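Local coordinates for A-type flavoprotein (Giardia intestinalis, PDB 2Q9U) that probably reduces and thereby scavenges dioxygen at a diiron site, drawing on electrons passed through a bound flavin mononucleotide, at residues A[246-250]-A[251-255]; A[207-210]-A[211-214]; A[95-98]-A[99-102]. All coordinates share one frame; numbering follows the deposited sequence.

Contact 1 (A[246-250]-A[251-255]); sequences YDRWS and KGQHC
R248 and Q253 meet where helix 236-250 comes to an end, and their backbone bond is half of a Schellman motif, a textbook way of terminating a helix. The Q253 N to R248 O bond is short and nearly straight (2.8 Å), while G252 N closes the inner ring onto W249 O at 2.9 Å. G252 supplies the positive phi (71°) that turns the chain out of the helix, a backbone conformation that suits glycine. R248 O is gripped twice, because K251 N also donates to it, from the opposite face of the carbonyl plane to Q253 N.

The charged interaction spans one helical turn. K251, extended beyond CG, reaches back past the backbone of D247 to its carboxylate, where NZ lies 3.1 Å from OD1 and equally far from OD2. Both oxygens offer their syn lone pairs, so the ammonium straddles the fork of the carboxylate.

The aromatic pair is edge-to-face. W249 sends CD1 over the centre of the H254 imidazole, 3.6 Å from H254 CE1, with the ring planes at 85°. H254 CG sits between its own backbone N and carbonyl carbon (chi1 59°), which folds the ring back beside the helix. C255 SG lies over the opposite face, offset toward the rim. The buried H254 ND1 has no polar partner in the model.

Beyond the turn, Y306 meets both rings of the pair, and W249 packs on T200 and L204 of helix 189-204 and on M211 of helix 208-219. Residues 251-255 lead on to strand 258-263.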
loop_
_atom_site.group_PDB
_atom_site.type_symbol
_atom_site.label_atom_id
_atom_site.label_comp_id
_atom_site.label_asym_id
_atom_site.label_seq_id
_atom_site.Cartn_x
_atom_site.Cartn_y
_atom_site.Cartn_z
ATOM N N TYR A 246 23.976 -10.919 19.807
ATOM C CA TYR A 246 23.981 -9.748 20.690
ATOM C C TYR A 246 25.397 -9.403 21.171
ATOM O O TYR A 246 25.787 -8.224 21.244
ATOM C CB TYR A 246 23.090 -9.989 21.905
ATOM C CG TYR A 246 21.653 -9.603 21.765
ATOM C CD1 TYR A 246 21.186 -8.840 20.685
ATOM C CD2 TYR A 246 20.743 -9.968 22.759
ATOM C CE1 TYR A 246 19.838 -8.490 20.585
ATOM C CE2 TYR A 246 19.419 -9.617 22.682
ATOM C CZ TYR A 246 18.964 -8.879 21.599
ATOM O OH TYR A 246 17.636 -8.546 21.577
ATOM N N ASP A 247 26.163 -10.431 21.506
ATOM C CA ASP A 247 27.542 -10.208 21.981
ATOM C C ASP A 247 28.427 -9.556 20.911
ATOM O O ASP A 247 29.114 -8.568 21.192
ATOM C CB ASP A 247 28.167 -11.512 22.468
ATOM C CG ASP A 247 29.529 -11.282 23.115
ATOM O OD1 ASP A 247 29.573 -10.515 24.097
ATOM O OD2 ASP A 247 30.542 -11.827 22.612
ATOM N N ARG A 248 28.410 -10.107 19.698
ATOM C CA ARG A 248 29.159 -9.529 18.593
ATOM C C ARG A 248 28.681 -8.113 18.335
ATOM O O ARG A 248 29.486 -7.183 18.285
ATOM C CB ARG A 248 29.056 -10.379 17.320
ATOM C CG ARG A 248 29.939 -11.634 17.323
ATOM C CD ARG A 248 29.884 -12.360 15.961
ATOM N NE ARG A 248 28.495 -12.646 15.557
ATOM C CZ ARG A 248 27.858 -13.792 15.789
ATOM N NH1 ARG A 248 28.474 -14.787 16.430
ATOM N NH2 ARG A 248 26.598 -13.948 15.390
ATOM N N TRP A 249 27.366 -7.932 18.210
ATOM C CA TRP A 249 26.836 -6.597 17.934
ATOM C C TRP A 249 27.219 -5.580 19.013
ATOM O O TRP A 249 27.625 -4.463 18.685
ATOM C CB TRP A 249 25.304 -6.619 17.717
ATOM C CG TRP A 249 24.731 -5.236 17.806
ATOM C CD1 TRP A 249 24.931 -4.203 16.922
ATOM C CD2 TRP A 249 23.917 -4.720 18.863
ATOM N NE1 TRP A 249 24.275 -3.076 17.363
ATOM C CE2 TRP A 249 23.649 -3.358 18.556
ATOM C CE3 TRP A 249 23.391 -5.269 20.055
ATOM C CZ2 TRP A 249 22.867 -2.539 19.390
ATOM C CZ3 TRP A 249 22.610 -4.444 20.897
ATOM C CH2 TRP A 249 22.359 -3.089 20.556
ATOM N N SER A 250 27.105 -5.955 20.292
ATOM C CA SER A 250 27.444 -5.036 21.399
ATOM C C SER A 250 28.918 -4.590 21.322
ATOM O O SER A 250 29.274 -3.522 21.831
ATOM C CB SER A 250 27.177 -5.648 22.773
ATOM O OG SER A 250 28.009 -6.781 23.003
ATOM N N LYS A 251 29.743 -5.407 20.675
ATOM C CA LYS A 251 31.174 -5.129 20.507
ATOM C C LYS A 251 31.521 -4.578 19.097
ATOM O O LYS A 251 32.695 -4.324 18.775
ATOM C CB LYS A 251 31.949 -6.405 20.816
ATOM C CG LYS A 251 31.865 -6.823 22.284
ATOM C CD LYS A 251 32.408 -8.219 22.465
ATOM C CE LYS A 251 32.482 -8.571 23.940
ATOM N NZ LYS A 251 32.610 -10.028 24.092
ATOM N N GLY A 252 30.503 -4.387 18.260
ATOM C CA GLY A 252 30.737 -3.878 16.910
ATOM C C GLY A 252 31.404 -4.885 15.991
ATOM O O GLY A 252 32.027 -4.515 14.986
ATOM N N GLN A 253 31.229 -6.165 16.303
ATOM C CA GLN A 253 31.848 -7.236 15.556
ATOM C C GLN A 253 30.825 -7.972 14.687
ATOM O O GLN A 253 31.074 -9.110 14.269
ATOM C CB GLN A 253 32.500 -8.223 16.543
ATOM C CG GLN A 253 33.628 -7.601 17.356
ATOM C CD GLN A 253 34.030 -8.462 18.546
ATOM O OE1 GLN A 253 33.358 -9.445 18.881
ATOM N NE2 GLN A 253 35.123 -8.094 19.183
ATOM N N HIS A 254 29.683 -7.325 14.436
ATOM C CA HIS A 254 28.530 -7.967 13.782
ATOM C C HIS A 254 28.513 -7.798 12.259
ATOM O O HIS A 254 27.584 -8.270 11.573
ATOM C CB HIS A 254 27.205 -7.429 14.366
ATOM C CG HIS A 254 27.045 -5.946 14.213
ATOM N ND1 HIS A 254 27.900 -5.038 14.796
ATOM C CD2 HIS A 254 26.162 -5.214 13.489
ATOM C CE1 HIS A 254 27.544 -3.809 14.454
ATOM N NE2 HIS A 254 26.485 -3.891 13.664
ATOM N N CYS A 255 29.525 -7.150 11.705
ATOM C CA CYS A 255 29.408 -6.823 10.291
ATOM C C CYS A 255 29.798 -7.959 9.316
ATOM O O CYS A 255 30.473 -8.947 9.680
ATOM C CB CYS A 255 29.991 -5.434 10.011
ATOM S SG CYS A 255 29.078 -4.085 11.003
#

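Contact 2 (A[207-210]-A[211-214]); sequences FSAQ and MRKA
The opening turns of helix 208-219, in the metallo-beta-lactamase-like part of the chain, begin with the N-cap residue F207, whose carbonyl oxygen takes the first helical bond, from M211 N (2.9 Å). The same i to i+4 ladder continues with R212 N to S208 O at 2.9 Å and K213 N to A209 O at 3.2 Å. These straight rungs, with N-H...O angles of 153-157°, show a helix that is regular from its first turn.

On the surface side of this turn R212 folds back over A209. Its chain bends at chi3 (-59°), which brings one face of the guanidinium over A209 CA, offset toward the rim. NH2 comes 3.4 Å from A209 CB and NH1 stands 3.9 Å from S208 OG, a distance of packing only. NH1 finds its hydrogen bond elsewhere, on S250 O at the end of helix 236-250.

As modelled, K213 bends back toward Q210, but its CD is implausibly near the Q210 carbonyl, so the path of the chain is doubtful; NZ is modelled on P149 O. M211 turns to the interior, where it meets Y246 and W249.

R212 thus rests its guanidinium on A209 while giving NH1 to a carbonyl of another helix. That carbonyl belongs to the last residue of its helix, where the partial negative charge of the helix end probably makes it an electrostatically favourable place for the guanidinium.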
loop_
_atom_site.group_PDB
_atom_site.type_symbol
_atom_site.label_atom_id
_atom_site.label_comp_id
_atom_site.label_asym_id
_atom_site.label_seq_id
_atom_site.Cartn_x
_atom_site.Cartn_y
_atom_site.Cartn_z
ATOM N N PHE A 207 21.891 1.345 21.285
ATOM C CA PHE A 207 22.078 0.931 22.689
ATOM C C PHE A 207 23.128 -0.187 22.902
ATOM O O PHE A 207 23.010 -1.001 23.839
ATOM C CB PHE A 207 20.720 0.594 23.325
ATOM C CG PHE A 207 19.737 1.764 23.332
ATOM C CD1 PHE A 207 20.068 2.970 23.958
ATOM C CD2 PHE A 207 18.486 1.652 22.714
ATOM C CE1 PHE A 207 19.196 4.035 23.975
ATOM C CE2 PHE A 207 17.598 2.702 22.747
ATOM C CZ PHE A 207 17.956 3.904 23.372
ATOM N N SER A 208 24.176 -0.220 22.065
ATOM C CA SER A 208 25.194 -1.311 22.200
ATOM C C SER A 208 25.887 -1.292 23.562
ATOM O O SER A 208 26.184 -2.350 24.122
ATOM C CB SER A 208 26.249 -1.274 21.074
ATOM O OG SER A 208 26.898 -0.008 21.037
ATOM N N ALA A 209 26.121 -0.095 24.104
ATOM C CA ALA A 209 26.798 0.029 25.399
ATOM C C ALA A 209 25.911 -0.587 26.492
ATOM O O ALA A 209 26.386 -1.346 27.359
ATOM C CB ALA A 209 27.105 1.482 25.704
ATOM N N GLN A 210 24.615 -0.310 26.408
ATOM C CA GLN A 210 23.655 -0.846 27.371
ATOM C C GLN A 210 23.544 -2.365 27.221
ATOM O O GLN A 210 23.430 -3.073 28.212
ATOM C CB GLN A 210 22.301 -0.151 27.251
ATOM C CG GLN A 210 22.308 1.353 27.673
ATOM C CD GLN A 210 22.808 2.328 26.597
ATOM O OE1 GLN A 210 23.242 1.934 25.502
ATOM N NE2 GLN A 210 22.729 3.625 26.912
ATOM N N MET A 211 23.641 -2.871 25.992
ATOM C CA MET A 211 23.692 -4.327 25.768
ATOM C C MET A 211 24.930 -5.003 26.364
ATOM O O MET A 211 24.823 -6.119 26.910
ATOM C CB MET A 211 23.544 -4.677 24.278
ATOM C CG MET A 211 23.583 -6.203 23.991
ATOM S SD MET A 211 22.181 -7.102 24.731
ATOM C CE MET A 211 20.843 -6.465 23.705
ATOM N N ARG A 212 26.083 -4.327 26.270
ATOM C CA ARG A 212 27.326 -4.827 26.869
ATOM C C ARG A 212 27.120 -5.022 28.375
ATOM O O ARG A 212 27.475 -6.076 28.918
ATOM C CB ARG A 212 28.503 -3.880 26.589
ATOM C CG ARG A 212 29.082 -4.005 25.162
ATOM C CD ARG A 212 30.483 -3.362 25.040
ATOM N NE ARG A 212 30.488 -1.937 25.380
ATOM C CZ ARG A 212 30.165 -0.940 24.555
ATOM N NH1 ARG A 212 29.790 -1.178 23.306
ATOM N NH2 ARG A 212 30.221 0.314 24.992
ATOM N N LYS A 213 26.484 -4.033 29.017
ATOM C CA LYS A 213 26.207 -4.057 30.474
ATOM C C LYS A 213 25.292 -5.219 30.823
ATOM O O LYS A 213 25.522 -5.957 31.786
ATOM C CB LYS A 213 25.583 -2.719 30.939
ATOM C CG LYS A 213 24.125 -2.745 31.556
ATOM C CD LYS A 213 22.899 -2.602 30.536
ATOM C CE LYS A 213 21.796 -1.679 31.017
ATOM N NZ LYS A 213 22.009 -0.132 30.960
ATOM N N ALA A 214 24.250 -5.380 30.013
ATOM C CA ALA A 214 23.219 -6.346 30.280
ATOM C C ALA A 214 23.812 -7.738 30.123
ATOM O O ALA A 214 23.578 -8.598 30.962
ATOM C CB ALA A 214 22.024 -6.130 29.322
#

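Contact 3 (A[95-98]-A[99-102]); sequences KDHY and HKFT
D96 is joined to H99 by a single water, whereas H97 touches K100 directly. The water donates to D96 O at 2.7 Å and accepts from H99 N, standing in for a direct backbone bond between these two residues.

At H97 the backbone bond becomes the short kind: K100 N donates to H97 O, three residues back, at 3.0 Å and with an angle of 161°. The side chains of this pair run alongside each other in the same direction. The fully extended K100 brings NZ up to the edge of the imidazole, 3.1 Å from H97 CD2. Neither polar end depends on the other, for H97 ND1 is hydrogen-bonded to S93 O and K100 NZ makes a salt bridge with E63.

Such tightening from helix into a 3-10 turn is a common way for a helix to finish, and here it precedes strand 105-108 of the seven-stranded sheet in the metallo-beta-lactamase-like domain.

Y98 comes next. Its CG lies between the backbone N and the carbonyl carbon (chi1 79°), bringing CZ of the phenol over one face of the H99 imidazole, toward its rim; the ring centroids are 4.1 Å apart and the planes inclined at 31°, an oblique pairing. The Y98 hydroxyl is held by K124 N. Y98 O accepts F101 N at 3.2 Å and also a second water, which donates again to F101 O at 2.6 Å. That water joins Y98 O to F101 O across the 3-10 turn; F101, itself the centre of an inverse gamma turn, sends its ring against W65 and L66.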
loop_
_atom_site.group_PDB
_atom_site.type_symbol
_atom_site.label_atom_id
_atom_site.label_comp_id
_atom_site.label_asym_id
_atom_site.label_seq_id
_atom_site.Cartn_x
_atom_site.Cartn_y
_atom_site.Cartn_z
ATOM N N LYS A 95 -4.378 -0.173 32.045
ATOM C CA LYS A 95 -5.175 1.061 32.220
ATOM C C LYS A 95 -6.604 0.761 32.680
ATOM O O LYS A 95 -7.061 1.279 33.700
ATOM C CB LYS A 95 -5.192 1.914 30.948
ATOM C CG LYS A 95 -5.804 3.290 31.167
ATOM C CD LYS A 95 -5.665 4.183 29.945
ATOM C CE LYS A 95 -6.039 5.620 30.289
ATOM N NZ LYS A 95 -7.294 5.734 31.112
ATOM N N ASP A 96 -7.301 -0.078 31.921
ATOM C CA ASP A 96 -8.727 -0.299 32.130
ATOM C C ASP A 96 -8.967 -1.485 33.056
ATOM O O ASP A 96 -10.093 -1.730 33.488
ATOM C CB ASP A 96 -9.435 -0.524 30.792
ATOM C CG ASP A 96 -9.816 0.774 30.107
ATOM O OD1 ASP A 96 -10.104 1.760 30.817
ATOM O OD2 ASP A 96 -9.827 0.808 28.859
ATOM N N HIS A 97 -7.985 -2.400 33.121
ATOM C CA HIS A 97 -8.149 -3.783 33.602
ATOM C C HIS A 97 -7.389 -4.211 34.850
ATOM O O HIS A 97 -7.474 -5.300 35.318
ATOM C CB HIS A 97 -7.856 -4.798 32.513
ATOM C CG HIS A 97 -8.734 -4.680 31.314
ATOM N ND1 HIS A 97 -8.395 -3.940 30.212
ATOM C CD2 HIS A 97 -9.930 -5.216 31.042
ATOM C CE1 HIS A 97 -9.340 -4.033 29.313
ATOM N NE2 HIS A 97 -10.288 -4.793 29.798
ATOM N N TYR A 98 -6.606 -3.347 35.370
ATOM C CA TYR A 98 -5.680 -3.775 36.411
ATOM C C TYR A 98 -6.434 -4.168 37.677
ATOM O O TYR A 98 -5.992 -5.033 38.432
ATOM C CB TYR A 98 -4.680 -2.661 36.724
ATOM C CG TYR A 98 -5.238 -1.568 37.606
ATOM C CD1 TYR A 98 -5.895 -0.473 37.059
ATOM C CD2 TYR A 98 -5.111 -1.632 38.987
ATOM C CE1 TYR A 98 -6.407 0.528 37.862
ATOM C CE2 TYR A 98 -5.620 -0.636 39.798
ATOM C CZ TYR A 98 -6.266 0.441 39.230
ATOM O OH TYR A 98 -6.774 1.433 40.037
ATOM N N HIS A 99 -7.574 -3.524 37.901
ATOM C CA HIS A 99 -8.446 -3.855 39.048
ATOM C C HIS A 99 -8.932 -5.296 39.058
ATOM O O HIS A 99 -9.391 -5.784 40.093
ATOM C CB HIS A 99 -9.687 -2.967 39.075
ATOM C CG HIS A 99 -9.492 -1.680 39.799
ATOM N ND1 HIS A 99 -8.979 -1.615 41.078
ATOM C CD2 HIS A 99 -9.744 -0.403 39.424
ATOM C CE1 HIS A 99 -8.931 -0.350 41.459
ATOM N NE2 HIS A 99 -9.380 0.404 40.471
ATOM N N LYS A 100 -8.852 -5.974 37.915
ATOM C CA LYS A 100 -9.352 -7.341 37.832
ATOM C C LYS A 100 -8.512 -8.305 38.644
ATOM O O LYS A 100 -8.994 -9.378 39.034
ATOM C CB LYS A 100 -9.516 -7.801 36.379
ATOM C CG LYS A 100 -10.539 -6.918 35.630
ATOM C CD LYS A 100 -10.835 -7.421 34.254
ATOM C CE LYS A 100 -11.874 -6.527 33.536
ATOM N NZ LYS A 100 -12.138 -7.058 32.154
ATOM N N PHE A 101 -7.261 -7.929 38.899
ATOM C CA PHE A 101 -6.406 -8.690 39.773
ATOM C C PHE A 101 -6.636 -8.196 41.203
ATOM O O PHE A 101 -5.841 -7.422 41.749
ATOM C CB PHE A 101 -4.939 -8.544 39.339
ATOM C CG PHE A 101 -4.693 -8.974 37.917
ATOM C CD1 PHE A 101 -4.517 -10.332 37.605
ATOM C CD2 PHE A 101 -4.652 -8.031 36.892
ATOM C CE1 PHE A 101 -4.284 -10.734 36.281
ATOM C CE2 PHE A 101 -4.422 -8.416 35.562
ATOM C CZ PHE A 101 -4.231 -9.773 35.259
ATOM N N THR A 102 -7.744 -8.657 41.795
ATOM C CA THR A 102 -8.246 -8.141 43.091
ATOM C C THR A 102 -7.213 -8.182 44.191
ATOM O O THR A 102 -7.115 -7.272 45.035
ATOM C CB THR A 102 -9.408 -9.006 43.642
ATOM O OG1 THR A 102 -10.130 -9.608 42.569
ATOM C CG2 THR A 102 -10.335 -8.143 44.455
HETATM O O HOH W 1 -9.665 -2.184 36.152
HETATM O O HOH W 2 -5.288 -4.882 41.271
#

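In the fold
From the N terminus the chain first meets contact 3, which turns helix 94-97 toward strand 105-108, then contact 2, which starts helix 208-219, and last contact 1, which ends helix 236-250. All three are local and follow in series, so none nests in or crosses another. Contact 3 stands alone, its centre about 34 Å from that of contact 2 and about 41 Å from that of contact 1. Contacts 1 and 2 touch, S250 O probably accepting a hydrogen bond from R212 NH1, which joins the start of one helix to the end of another. Beyond 251-255 the chain enters strand 258-263, within the parallel sheet of the flavodoxin-like domain.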